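Local coordinates for hypothetical protein APC35681 (Geobacillus stearothermophilus, PDB 1RFZ) that is of unknown function but belongs to the phosphatidylglycerophosphatase A family, so it may act on phosphatidylglycerophosphate, at residues A[10-15]-A[66-71]; A[15-20]-A[25-30]; A[34-39]-A[123-128]; A[55-60]-A[154-159]; A[75-80]-A[88-93]. All coordinates share one frame; numbering follows the deposited sequence.

Interaction 1 of 5, residues A[10-15]-A[66-71]; sequences NNLEQT and AILTGI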
# COMPACT_ATOMS: atom_id res chain seq x y z
N ASN A 10 18.87 13.91 8.52
CA ASN A 10 18.18 15.15 8.85
C ASN A 10 18.58 16.28 7.92
O ASN A 10 18.21 17.44 8.16
CB ASN A 10 18.50 15.57 10.28
CG ASN A 10 18.05 14.55 11.30
OD1 ASN A 10 17.27 13.65 10.99
ND2 ASN A 10 18.53 14.70 12.52
N ASN A 11 19.33 15.97 6.86
CA ASN A 11 19.74 17.02 5.94
C ASN A 11 19.54 16.74 4.47
O ASN A 11 20.36 17.12 3.63
CB ASN A 11 21.18 17.39 6.24
CG ASN A 11 21.31 18.02 7.61
OD1 ASN A 11 20.85 19.15 7.83
ND2 ASN A 11 21.90 17.29 8.54
N LEU A 12 18.39 16.13 4.18
CA LEU A 12 18.01 15.76 2.83
C LEU A 12 17.09 16.75 2.13
O LEU A 12 17.07 16.80 0.91
CB LEU A 12 17.33 14.39 2.83
CG LEU A 12 18.03 13.23 3.55
CD1 LEU A 12 17.23 11.98 3.27
CD2 LEU A 12 19.48 13.06 3.07
N GLU A 13 16.34 17.55 2.90
CA GLU A 13 15.42 18.50 2.28
C GLU A 13 16.04 19.47 1.29
O GLU A 13 15.57 19.58 0.16
CB GLU A 13 14.66 19.29 3.33
CG GLU A 13 13.37 19.86 2.76
CD GLU A 13 12.63 20.76 3.73
OE1 GLU A 13 12.63 20.45 4.95
OE2 GLU A 13 12.04 21.76 3.26
N GLN A 14 17.10 20.17 1.68
CA GLN A 14 17.72 21.12 0.76
C GLN A 14 18.15 20.47 -0.56
O GLN A 14 17.83 20.97 -1.64
CB GLN A 14 18.93 21.78 1.40
CG GLN A 14 19.73 22.63 0.43
CD GLN A 14 20.92 23.26 1.10
OE1 GLN A 14 20.77 24.10 1.99
NE2 GLN A 14 22.12 22.86 0.69
N THR A 15 18.88 19.37 -0.46
CA THR A 15 19.36 18.66 -1.64
C THR A 15 18.22 18.16 -2.52
O THR A 15 18.31 18.20 -3.75
CB THR A 15 20.25 17.47 -1.23
OG1 THR A 15 21.45 17.97 -0.63
CG2 THR A 15 20.60 16.62 -2.44
N ALA A 66 12.24 9.44 -1.34
CA ALA A 66 11.60 9.11 -2.60
C ALA A 66 12.17 10.00 -3.69
O ALA A 66 12.68 9.50 -4.69
CB ALA A 66 10.10 9.29 -2.49
N ILE A 67 12.09 11.31 -3.49
CA ILE A 67 12.58 12.25 -4.47
C ILE A 67 14.03 11.99 -4.86
O ILE A 67 14.38 12.10 -6.03
CB ILE A 67 12.49 13.71 -3.98
CG1 ILE A 67 11.05 14.07 -3.64
CG2 ILE A 67 13.04 14.67 -5.06
CD1 ILE A 67 10.89 15.54 -3.35
N LEU A 68 14.88 11.66 -3.89
CA LEU A 68 16.29 11.41 -4.24
C LEU A 68 16.44 10.19 -5.13
O LEU A 68 16.92 10.31 -6.26
CB LEU A 68 17.16 11.26 -2.98
CG LEU A 68 17.38 12.53 -2.12
CD1 LEU A 68 18.57 12.33 -1.22
CD2 LEU A 68 17.61 13.75 -3.01
N THR A 69 16.02 9.03 -4.63
CA THR A 69 16.10 7.78 -5.40
C THR A 69 15.50 7.94 -6.81
O THR A 69 16.05 7.48 -7.81
CB THR A 69 15.35 6.64 -4.69
OG1 THR A 69 15.81 6.51 -3.34
CG2 THR A 69 15.58 5.34 -5.43
N GLY A 70 14.35 8.60 -6.87
CA GLY A 70 13.69 8.82 -8.14
C GLY A 70 14.58 9.54 -9.13
O GLY A 70 14.90 9.00 -10.18
N ILE A 71 14.99 10.76 -8.81
CA ILE A 71 15.83 11.52 -9.72
C ILE A 71 17.23 10.93 -9.90
O ILE A 71 17.98 11.36 -10.78
CB ILE A 71 15.95 12.99 -9.29
CG1 ILE A 71 14.56 13.62 -9.17
CG2 ILE A 71 16.74 13.77 -10.32
CD1 ILE A 71 14.58 15.13 -8.91
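L68 reaches out from helix 61-76 and puts its two methyl groups against different partners in segment 10-15: CD1 meets L12, and CD2 meets T15. The leucine on leucine approach is methyl to methyl, L12 CD2 lying 4.4 Å from L68 CD1. At the other branch, T15 CG2 stands 4.2 Å from L68 CD2, and here the two side chains cross at about a right angle, so that they meet at a single pair of carbons and not along their lengths. The threonine is turned to suit this apolar partner. Its CG2 is anti to the backbone N, while OG1 takes the position anti to the carbonyl carbon (chi1 -67°), which leaves the methyl and not the hydroxyl to face the leucine. The backbones stay well apart, with T15 CA and L68 CA 8.3 Å from each other, and the side chains span the gap at the start of helix 13-22. W19, one turn further along that helix, also packs on L68. The second subunit joins the same patch: its P85 lies on both L12 and T15, and its L86 on L68. No hydrogen bond links the two segments, and they bury just 125 Å² between them. Their association therefore rests on dispersion and on the exclusion of water, in a layer to which the neighbouring subunit also contributes.

Interaction 2 of 5, residues A[15-20]-A[25-30]; sequences TARRWL and VTVEKI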
# COMPACT_ATOMS: atom_id res chain seq x y z
N THR A 15 18.88 19.37 -0.46
CA THR A 15 19.36 18.66 -1.64
C THR A 15 18.22 18.16 -2.52
O THR A 15 18.31 18.20 -3.75
CB THR A 15 20.25 17.47 -1.23
OG1 THR A 15 21.45 17.97 -0.63
CG2 THR A 15 20.60 16.62 -2.44
N ALA A 16 17.15 17.70 -1.90
CA ALA A 16 16.00 17.21 -2.64
C ALA A 16 15.34 18.36 -3.38
O ALA A 16 14.79 18.18 -4.47
CB ALA A 16 15.03 16.56 -1.71
N ARG A 17 15.40 19.55 -2.79
CA ARG A 17 14.81 20.73 -3.43
C ARG A 17 15.65 21.16 -4.63
O ARG A 17 15.12 21.48 -5.68
CB ARG A 17 14.71 21.90 -2.44
CG ARG A 17 13.51 21.84 -1.53
CD ARG A 17 13.61 22.84 -0.39
NE ARG A 17 12.40 22.85 0.42
CZ ARG A 17 11.26 23.44 0.07
NH1 ARG A 17 11.17 24.09 -1.09
NH2 ARG A 17 10.19 23.37 0.86
N ARG A 18 16.97 21.15 -4.46
CA ARG A 18 17.86 21.54 -5.53
C ARG A 18 17.68 20.63 -6.75
O ARG A 18 17.42 21.10 -7.85
CB ARG A 18 19.31 21.52 -5.04
CG ARG A 18 20.29 22.31 -5.90
CD ARG A 18 21.68 22.19 -5.33
NE ARG A 18 22.04 20.79 -5.13
CZ ARG A 18 23.18 20.37 -4.61
NH1 ARG A 18 24.11 21.25 -4.23
NH2 ARG A 18 23.41 19.07 -4.47
N TRP A 19 17.81 19.32 -6.54
CA TRP A 19 17.64 18.37 -7.63
C TRP A 19 16.36 18.66 -8.40
O TRP A 19 16.37 18.70 -9.63
CB TRP A 19 17.61 16.93 -7.09
CG TRP A 19 18.94 16.42 -6.61
CD1 TRP A 19 19.99 17.17 -6.18
CD2 TRP A 19 19.32 15.05 -6.40
NE1 TRP A 19 20.99 16.36 -5.70
CE2 TRP A 19 20.61 15.05 -5.83
CE3 TRP A 19 18.70 13.82 -6.64
CZ2 TRP A 19 21.28 13.87 -5.48
CZ3 TRP A 19 19.38 12.64 -6.30
CH2 TRP A 19 20.66 12.68 -5.73
N LEU A 20 15.25 18.86 -7.67
CA LEU A 20 13.96 19.15 -8.32
C LEU A 20 14.09 20.33 -9.27
O LEU A 20 13.58 20.30 -10.38
CB LEU A 20 12.87 19.46 -7.28
CG LEU A 20 12.27 18.30 -6.46
CD1 LEU A 20 11.04 18.78 -5.70
CD2 LEU A 20 11.89 17.18 -7.39
N VAL A 25 11.70 21.12 -12.10
CA VAL A 25 10.56 21.31 -11.23
C VAL A 25 10.72 22.34 -10.11
O VAL A 25 11.68 22.34 -9.35
CB VAL A 25 10.10 19.96 -10.62
CG1 VAL A 25 8.76 20.14 -9.93
CG2 VAL A 25 10.02 18.88 -11.74
N THR A 26 9.73 23.22 -10.05
CA THR A 26 9.66 24.31 -9.09
C THR A 26 8.57 24.03 -8.09
O THR A 26 7.47 23.66 -8.48
CB THR A 26 9.28 25.61 -9.79
OG1 THR A 26 10.41 26.10 -10.52
CG2 THR A 26 8.82 26.65 -8.80
N VAL A 27 8.85 24.23 -6.80
CA VAL A 27 7.83 24.04 -5.78
C VAL A 27 6.54 24.71 -6.22
O VAL A 27 5.45 24.23 -5.93
CB VAL A 27 8.27 24.66 -4.43
CG1 VAL A 27 7.05 25.19 -3.65
CG2 VAL A 27 9.04 23.64 -3.60
N GLU A 28 6.68 25.82 -6.94
CA GLU A 28 5.55 26.60 -7.44
C GLU A 28 4.72 25.94 -8.54
O GLU A 28 3.50 26.04 -8.55
CB GLU A 28 6.06 27.96 -7.95
CG GLU A 28 5.01 28.84 -8.60
CD GLU A 28 4.70 30.08 -7.78
OE1 GLU A 28 5.61 30.91 -7.58
OE2 GLU A 28 3.54 30.22 -7.32
N LYS A 29 5.39 25.29 -9.48
CA LYS A 29 4.67 24.63 -10.57
C LYS A 29 3.94 23.39 -10.04
O LYS A 29 2.93 22.95 -10.61
CB LYS A 29 5.62 24.28 -11.71
CG LYS A 29 6.05 25.53 -12.51
CD LYS A 29 6.96 25.21 -13.69
CE LYS A 29 8.34 24.76 -13.24
NZ LYS A 29 9.27 24.66 -14.41
N ILE A 30 4.44 22.86 -8.92
CA ILE A 30 3.83 21.72 -8.25
C ILE A 30 2.59 22.29 -7.57
O ILE A 30 1.50 21.74 -7.67
CB ILE A 30 4.75 21.14 -7.18
CG1 ILE A 30 6.07 20.70 -7.79
CG2 ILE A 30 4.07 19.94 -6.51
CD1 ILE A 30 6.94 19.91 -6.82
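L20 and V25 close the short turn that joins helix 13-22 to helix 27-38, two successive helices of this all-helical chain. V25 N donates to L20 O at 2.7 Å, across one residue more than the usual helical spacing. The bond is noticeably bent, with an angle of 132° at the hydrogen, and the donor sits 28° out of the carbonyl plane. Beside it the side chains meet at their roots, L20 CB and V25 CB being 4.4 Å apart. Past the turn the second helix starts immediately, with T26 at its N-cap position, so that the chain turns sharply from one helix of the fold into the next. Across this connection L20 CD1 reaches I30 CD1 at 4.4 Å, a methyl-to-methyl contact one turn into the second helix. L20 also packs on I67 and I71 of helix 61-76, and V25 on L145 and V149 of helix 145-163. Nearer the surface, R17 bridges the gap with a chain extended from CG to NE, which carries its guanidinium as far as V27. Its NH1 comes within 3.3 Å of V27 CG2, the methyl approaching the guanidinium obliquely. The polar end is held by partners elsewhere: NH2 is hydrogen-bonded to N55 OD1, and NE forms a salt bridge with E13.

Interaction 3 of 5, residues A[34-39]-A[123-128]; sequences VYYLQS and DKQKPG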
# COMPACT_ATOMS: atom_id res chain seq x y z
N VAL A 34 -1.55 21.79 -7.45
CA VAL A 34 -2.42 21.74 -6.29
C VAL A 34 -3.64 22.64 -6.47
O VAL A 34 -4.75 22.29 -6.05
CB VAL A 34 -1.69 22.13 -4.99
CG1 VAL A 34 -2.59 21.88 -3.79
CG2 VAL A 34 -0.42 21.33 -4.84
N TYR A 35 -3.45 23.81 -7.08
CA TYR A 35 -4.59 24.71 -7.32
C TYR A 35 -5.54 24.01 -8.31
O TYR A 35 -6.76 24.08 -8.18
CB TYR A 35 -4.10 26.04 -7.90
CG TYR A 35 -5.06 27.21 -7.71
CD1 TYR A 35 -5.14 27.88 -6.49
CD2 TYR A 35 -5.89 27.65 -8.76
CE1 TYR A 35 -6.01 28.96 -6.31
CE2 TYR A 35 -6.77 28.73 -8.59
CZ TYR A 35 -6.83 29.38 -7.36
OH TYR A 35 -7.69 30.44 -7.17
N TYR A 36 -4.97 23.33 -9.30
CA TYR A 36 -5.74 22.60 -10.31
C TYR A 36 -6.65 21.56 -9.68
O TYR A 36 -7.78 21.35 -10.14
CB TYR A 36 -4.77 21.94 -11.30
CG TYR A 36 -5.36 20.93 -12.27
CD1 TYR A 36 -5.78 19.67 -11.84
CD2 TYR A 36 -5.44 21.22 -13.63
CE1 TYR A 36 -6.26 18.71 -12.75
CE2 TYR A 36 -5.93 20.27 -14.56
CZ TYR A 36 -6.34 19.02 -14.12
OH TYR A 36 -6.83 18.08 -15.03
N LEU A 37 -6.18 20.90 -8.62
CA LEU A 37 -6.96 19.88 -7.94
C LEU A 37 -7.90 20.43 -6.86
O LEU A 37 -9.05 20.01 -6.75
CB LEU A 37 -6.04 18.84 -7.29
CG LEU A 37 -5.09 18.04 -8.19
CD1 LEU A 37 -4.10 17.26 -7.34
CD2 LEU A 37 -5.89 17.11 -9.08
N GLN A 38 -7.40 21.38 -6.07
CA GLN A 38 -8.21 21.93 -4.99
C GLN A 38 -8.98 23.22 -5.29
O GLN A 38 -9.79 23.67 -4.47
CB GLN A 38 -7.32 22.13 -3.76
CG GLN A 38 -7.03 20.85 -2.98
CD GLN A 38 -8.20 20.44 -2.09
OE1 GLN A 38 -8.65 21.21 -1.25
NE2 GLN A 38 -8.68 19.21 -2.26
N SER A 39 -8.74 23.80 -6.46
CA SER A 39 -9.42 25.03 -6.84
C SER A 39 -10.94 24.86 -6.76
O SER A 39 -11.60 25.49 -5.94
CB SER A 39 -9.03 25.44 -8.26
OG SER A 39 -9.17 26.84 -8.43
N ASP A 123 -2.08 12.02 -13.15
CA ASP A 123 -1.02 11.28 -13.80
C ASP A 123 -1.48 10.98 -15.23
O ASP A 123 -0.68 10.76 -16.12
CB ASP A 123 -0.70 9.99 -13.04
CG ASP A 123 0.59 9.34 -13.51
OD1 ASP A 123 1.58 10.08 -13.75
OD2 ASP A 123 0.63 8.10 -13.64
N LYS A 124 -2.79 11.00 -15.42
CA LYS A 124 -3.36 10.77 -16.75
C LYS A 124 -3.54 12.09 -17.49
O LYS A 124 -3.08 12.24 -18.62
CB LYS A 124 -4.70 10.04 -16.65
CG LYS A 124 -4.66 8.60 -17.11
CD LYS A 124 -5.40 8.43 -18.43
CE LYS A 124 -5.15 7.07 -19.07
NZ LYS A 124 -3.74 6.93 -19.59
N GLN A 125 -4.19 13.06 -16.85
CA GLN A 125 -4.43 14.36 -17.46
C GLN A 125 -3.16 15.20 -17.61
O GLN A 125 -3.18 16.26 -18.20
CB GLN A 125 -5.45 15.17 -16.63
CG GLN A 125 -6.82 14.53 -16.39
CD GLN A 125 -7.71 14.57 -17.62
OE1 GLN A 125 -8.90 14.88 -17.53
NE2 GLN A 125 -7.15 14.23 -18.77
N LYS A 126 -2.07 14.72 -17.03
CA LYS A 126 -0.78 15.42 -17.06
C LYS A 126 -0.75 16.95 -17.25
O LYS A 126 -0.03 17.47 -18.11
CB LYS A 126 0.12 14.77 -18.11
CG LYS A 126 0.51 13.38 -17.73
CD LYS A 126 1.22 12.69 -18.86
CE LYS A 126 1.24 11.19 -18.61
NZ LYS A 126 1.41 10.43 -19.89
N PRO A 127 -1.50 17.71 -16.42
CA PRO A 127 -1.50 19.17 -16.57
C PRO A 127 -0.20 19.81 -16.06
O PRO A 127 0.57 19.18 -15.33
CB PRO A 127 -2.72 19.58 -15.76
CG PRO A 127 -2.73 18.59 -14.66
CD PRO A 127 -2.44 17.29 -15.36
N GLY A 128 0.05 21.06 -16.47
CA GLY A 128 1.24 21.80 -16.06
C GLY A 128 2.58 21.17 -16.39
O GLY A 128 2.75 20.57 -17.47
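Segment 34-39 lies in the C-terminal part of helix 27-38, while segment 123-128 follows helix 115-125 through its end and into the connection that leads to helix 129-134. The nearest CA atoms, those of Y36 and P127, are 8.3 Å apart. K126 is the first residue to leave the helical conformation, with a positive phi of 25°, and the chain then swings round to present P127 to the neighbouring helix. The Y36 side chain bridges the two segments. Its ring is carried out toward the turn because CG lies anti to the backbone N (chi1 169°), and P127 settles over one face of it. This is a CH-pi contact: P127 CG lies 3.7 Å from the centroid of the Y36 ring, close to the ring normal. The neighbouring proline carbon takes part too, with P127 CB 3.5 Å from Y36 CE2 at the rim. The pairing of tyrosine face and proline ring thus joins the end of one helix to the turn beyond another, two elements more than 80 residues apart in the sequence. At the far end of the ring, Y36 OH lies 3.6 Å from Q125 CB and touches the aliphatic part of that side chain. The Q125 chain is bent at chi2, and its amide plane stands 85° from the tyrosine ring. Y121 and I122 of helix 115-125 also pack on Y36, and Q125 in turn meets Y121 of the fourth subunit. Within its own helix, L37 CD2 lies at the edge of the Y36 ring, in its plane.

Interaction 4 of 5, residues A[55-60]-A[154-159]; sequences NRVISK and AAASSR. With SO4 (sulfate ion), chain E.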
# COMPACT_ATOMS: atom_id res chain seq x y z
N ASN A 55 5.37 22.56 0.28
CA ASN A 55 6.58 22.61 1.09
C ASN A 55 6.46 21.61 2.22
O ASN A 55 7.43 20.96 2.61
CB ASN A 55 6.79 24.01 1.67
CG ASN A 55 7.23 25.02 0.63
OD1 ASN A 55 8.14 24.76 -0.16
ND2 ASN A 55 6.61 26.19 0.63
N ARG A 56 5.24 21.49 2.73
CA ARG A 56 4.99 20.58 3.84
C ARG A 56 5.33 19.14 3.50
O ARG A 56 6.00 18.45 4.28
CB ARG A 56 3.53 20.68 4.27
CG ARG A 56 3.40 20.59 5.75
CD ARG A 56 4.18 21.69 6.40
NE ARG A 56 4.37 21.43 7.82
CZ ARG A 56 5.01 22.26 8.64
NH1 ARG A 56 5.51 23.40 8.18
NH2 ARG A 56 5.14 21.93 9.92
N VAL A 57 4.87 18.67 2.34
CA VAL A 57 5.14 17.31 1.90
C VAL A 57 6.65 17.09 1.69
O VAL A 57 7.21 16.05 2.07
CB VAL A 57 4.39 17.02 0.58
CG1 VAL A 57 4.95 15.77 -0.10
CG2 VAL A 57 2.93 16.83 0.87
N ILE A 58 7.30 18.07 1.07
CA ILE A 58 8.72 17.99 0.78
C ILE A 58 9.59 17.95 2.04
O ILE A 58 10.68 17.37 2.03
CB ILE A 58 9.11 19.12 -0.19
CG1 ILE A 58 8.60 18.77 -1.59
CG2 ILE A 58 10.62 19.32 -0.22
CD1 ILE A 58 8.55 19.92 -2.59
N SER A 59 9.10 18.54 3.12
CA SER A 59 9.84 18.54 4.39
C SER A 59 9.94 17.15 5.05
O SER A 59 10.62 16.99 6.06
CB SER A 59 9.15 19.48 5.38
OG SER A 59 7.84 19.01 5.65
N LYS A 60 9.25 16.17 4.47
CA LYS A 60 9.21 14.80 4.96
C LYS A 60 10.32 13.89 4.42
O LYS A 60 10.50 13.78 3.22
CB LYS A 60 7.86 14.16 4.61
CG LYS A 60 6.76 14.29 5.64
CD LYS A 60 5.99 15.57 5.48
CE LYS A 60 4.82 15.58 6.45
NZ LYS A 60 5.25 15.39 7.87
N ALA A 154 -0.64 15.60 -5.32
CA ALA A 154 -1.74 14.85 -4.74
C ALA A 154 -1.72 14.88 -3.21
O ALA A 154 -2.71 15.24 -2.56
CB ALA A 154 -1.69 13.41 -5.23
N ALA A 155 -0.58 14.49 -2.64
CA ALA A 155 -0.35 14.45 -1.20
C ALA A 155 -0.53 15.83 -0.56
O ALA A 155 -1.00 15.93 0.58
CB ALA A 155 1.05 13.92 -0.91
N ALA A 156 -0.12 16.87 -1.27
CA ALA A 156 -0.26 18.23 -0.77
C ALA A 156 -1.75 18.57 -0.68
O ALA A 156 -2.20 19.24 0.25
CB ALA A 156 0.44 19.20 -1.71
N SER A 157 -2.51 18.09 -1.66
CA SER A 157 -3.95 18.32 -1.71
C SER A 157 -4.65 17.50 -0.61
O SER A 157 -5.63 17.94 -0.01
CB SER A 157 -4.49 17.92 -3.08
OG SER A 157 -5.83 18.32 -3.21
N SER A 158 -4.12 16.30 -0.37
CA SER A 158 -4.65 15.42 0.65
C SER A 158 -4.48 16.13 1.98
O SER A 158 -5.38 16.14 2.81
CB SER A 158 -3.89 14.10 0.63
OG SER A 158 -4.48 13.16 1.49
N ARG A 159 -3.32 16.76 2.16
CA ARG A 159 -3.02 17.51 3.37
C ARG A 159 -3.82 18.82 3.43
O ARG A 159 -4.29 19.23 4.49
CB ARG A 159 -1.53 17.84 3.44
CG ARG A 159 -1.20 18.73 4.62
CD ARG A 159 0.27 18.97 4.74
NE ARG A 159 0.59 19.74 5.94
CZ ARG A 159 0.28 21.02 6.12
NH1 ARG A 159 -0.38 21.70 5.19
NH2 ARG A 159 0.65 21.64 7.24
S SO4 E . 2.21 18.49 8.96
O1 SO4 E . 0.90 17.83 9.20
O2 SO4 E . 1.99 19.95 8.83
O3 SO4 E . 2.86 17.95 7.74
O4 SO4 E . 3.13 18.24 10.10
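Of segments 55-60 and 154-159, which lie on helices 47-58 and 145-163, V57 and A156 have the nearest CA atoms, 6.1 Å apart. At this point V57 CG2 rests on the alanine surface, 3.9 Å from A155 CB and 3.7 Å from the backbone A156 N. The small alanines let the valine come right up to the helix backbone. Further along, this helix-helix packing gives way to a basic cluster around a sulfate ion, probably taken up from the crystallisation liquor. R159 lies extended, with CG anti to the backbone N (chi1 175°), and R56 crosses it obliquely, its CB and CG over one face of the R159 guanidinium. The two guanidinium planes are 45° apart. Both arginines converge on sulfate O2. R159 NH2 donates to it at 2.7 Å in a nearly straight bond of 164°, with the oxygen at the guanidinium edge, and R56 NE reaches it at 3.0 Å with a more bent bond. R159 NE adds weak bonds to O2 and O3. K60 NZ lies 3.5 Å from sulfate O3, near enough to add positive charge to the site. The third side-chain nitrogen of R159, NH1, is hydrogen-bonded to N53 OD1.

Interaction 5 of 5, residues A[75-80]-A[88-93]; sequences KLAEDG and SIIRRD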
# COMPACT_ATOMS: atom_id res chain seq x y z
N LYS A 75 18.44 9.94 -13.87
CA LYS A 75 19.69 10.44 -14.44
C LYS A 75 20.56 9.35 -15.06
O LYS A 75 20.94 9.46 -16.22
CB LYS A 75 20.50 11.20 -13.39
CG LYS A 75 20.15 12.67 -13.26
CD LYS A 75 21.08 13.36 -12.26
CE LYS A 75 20.74 14.84 -12.07
NZ LYS A 75 21.56 15.49 -11.00
N LEU A 76 20.88 8.32 -14.29
CA LEU A 76 21.70 7.23 -14.82
C LEU A 76 21.12 6.68 -16.11
O LEU A 76 21.85 6.30 -17.02
CB LEU A 76 21.82 6.08 -13.81
CG LEU A 76 22.71 6.29 -12.60
CD1 LEU A 76 21.85 6.58 -11.38
CD2 LEU A 76 23.54 5.03 -12.37
N ALA A 77 19.79 6.62 -16.18
CA ALA A 77 19.12 6.12 -17.37
C ALA A 77 19.23 7.16 -18.49
O ALA A 77 19.09 6.84 -19.67
CB ALA A 77 17.65 5.82 -17.06
N GLU A 78 19.50 8.40 -18.11
CA GLU A 78 19.64 9.49 -19.08
C GLU A 78 21.08 9.54 -19.56
O GLU A 78 21.35 9.97 -20.68
CB GLU A 78 19.26 10.82 -18.43
CG GLU A 78 19.33 12.01 -19.37
CD GLU A 78 18.93 13.30 -18.69
OE1 GLU A 78 17.75 13.42 -18.28
OE2 GLU A 78 19.79 14.20 -18.56
N ASP A 79 22.00 9.10 -18.70
CA ASP A 79 23.43 9.07 -19.02
C ASP A 79 23.80 7.64 -19.37
O ASP A 79 24.96 7.25 -19.28
CB ASP A 79 24.30 9.48 -17.82
CG ASP A 79 23.88 10.80 -17.20
OD1 ASP A 79 23.59 11.76 -17.95
OD2 ASP A 79 23.85 10.88 -15.96
N GLY A 80 22.80 6.85 -19.75
CA GLY A 80 23.05 5.46 -20.10
C GLY A 80 24.02 4.70 -19.20
O GLY A 80 24.60 3.71 -19.64
N SER A 88 17.52 0.28 -20.53
CA SER A 88 16.56 0.47 -21.60
C SER A 88 15.10 0.55 -21.13
O SER A 88 14.35 1.43 -21.56
CB SER A 88 16.73 -0.65 -22.61
OG SER A 88 16.76 -1.90 -21.93
N ILE A 89 14.71 -0.37 -20.25
CA ILE A 89 13.34 -0.40 -19.71
C ILE A 89 12.98 0.96 -19.09
O ILE A 89 11.95 1.57 -19.43
CB ILE A 89 13.19 -1.49 -18.60
CG1 ILE A 89 13.47 -2.88 -19.18
CG2 ILE A 89 11.79 -1.44 -18.01
CD1 ILE A 89 13.39 -4.00 -18.16
N ILE A 90 13.83 1.41 -18.18
CA ILE A 90 13.65 2.68 -17.49
C ILE A 90 13.80 3.85 -18.45
O ILE A 90 13.01 4.80 -18.40
CB ILE A 90 14.68 2.86 -16.35
CG1 ILE A 90 14.47 1.76 -15.31
CG2 ILE A 90 14.53 4.24 -15.72
CD1 ILE A 90 15.37 1.88 -14.11
N ARG A 91 14.79 3.79 -19.34
CA ARG A 91 14.98 4.88 -20.27
C ARG A 91 13.77 5.02 -21.19
O ARG A 91 13.32 6.14 -21.48
CB ARG A 91 16.24 4.71 -21.10
CG ARG A 91 16.57 6.00 -21.82
CD ARG A 91 18.04 6.11 -22.16
NE ARG A 91 18.34 7.45 -22.63
CZ ARG A 91 19.54 7.84 -23.06
NH1 ARG A 91 20.55 6.98 -23.08
NH2 ARG A 91 19.72 9.09 -23.49
N ARG A 92 13.23 3.89 -21.61
CA ARG A 92 12.06 3.88 -22.49
C ARG A 92 10.79 4.33 -21.79
O ARG A 92 9.90 4.92 -22.41
CB ARG A 92 11.85 2.48 -23.08
CG ARG A 92 13.02 1.96 -23.91
CD ARG A 92 13.36 2.90 -25.06
NE ARG A 92 14.61 2.52 -25.71
CZ ARG A 92 15.13 3.17 -26.75
NH1 ARG A 92 14.51 4.22 -27.26
NH2 ARG A 92 16.28 2.76 -27.27
N ASP A 93 10.69 4.05 -20.49
CA ASP A 93 9.50 4.43 -19.73
C ASP A 93 8.31 3.67 -20.30
O ASP A 93 7.36 4.25 -20.85
CB ASP A 93 9.26 5.95 -19.83
CG ASP A 93 8.03 6.44 -19.04
OD1 ASP A 93 7.89 6.04 -17.86
OD2 ASP A 93 7.23 7.23 -19.60
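R91 lies across the backbone of segment 75-80, its side chain stretched out from helix 86-92. With CG anti to the backbone N (chi1 -167°) and the chain extended from CG to NE, the guanidinium travels past A77 to the carbonyls of the turn. E78 O stands 3.3 Å above the guanidinium plane and 3.4 Å from R91 NH2, but the angle is too poor for a hydrogen bond. The attraction is therefore probably electrostatic, between a positive group and a carbonyl dipole. A77 O lies over the same face, its exact distance unsure, and accepts a hydrogen bond from Q87. An apolar contact lies at the base of the arginine, where A77 CB meets I90 CG2 at 3.7 Å. I90 turns that methyl anti to its own backbone N, with chi1 at -62° for the other branch. The backbones are close here, A77 CA and R91 CA being 5.2 Å apart. The E78 carboxylate is engaged elsewhere, OE1 in a salt bridge with R23 and a hydrogen bond from C141 N. The contact lays helix 86-92 against the chain that follows helix 61-76. L76 packs on L76 of the second subunit, and I90 O accepts a hydrogen bond from T143 OG1 in a loop.

Overall arrangement
Interactions 1 and 2 share T15 and helix 13-22, their centres about 10 Å apart, and L20 CD2 packs on I67 CG2 at 3.6 Å. Interaction 2 meets interaction 4, its centre about 13 Å away, where V27 CG2 lies 3.9 Å from I58 CD1, so helices 13-22 and 27-38 connect to the segments around the sulfate. Interaction 4 in turn touches interaction 3, where V34 CG2 lies 3.9 Å from A156 CB. Interaction 5 stands apart, its centre about 28 Å from that of interaction 4, on the other side of the chain's centre, and is joined to interaction 1 through helix 61-76.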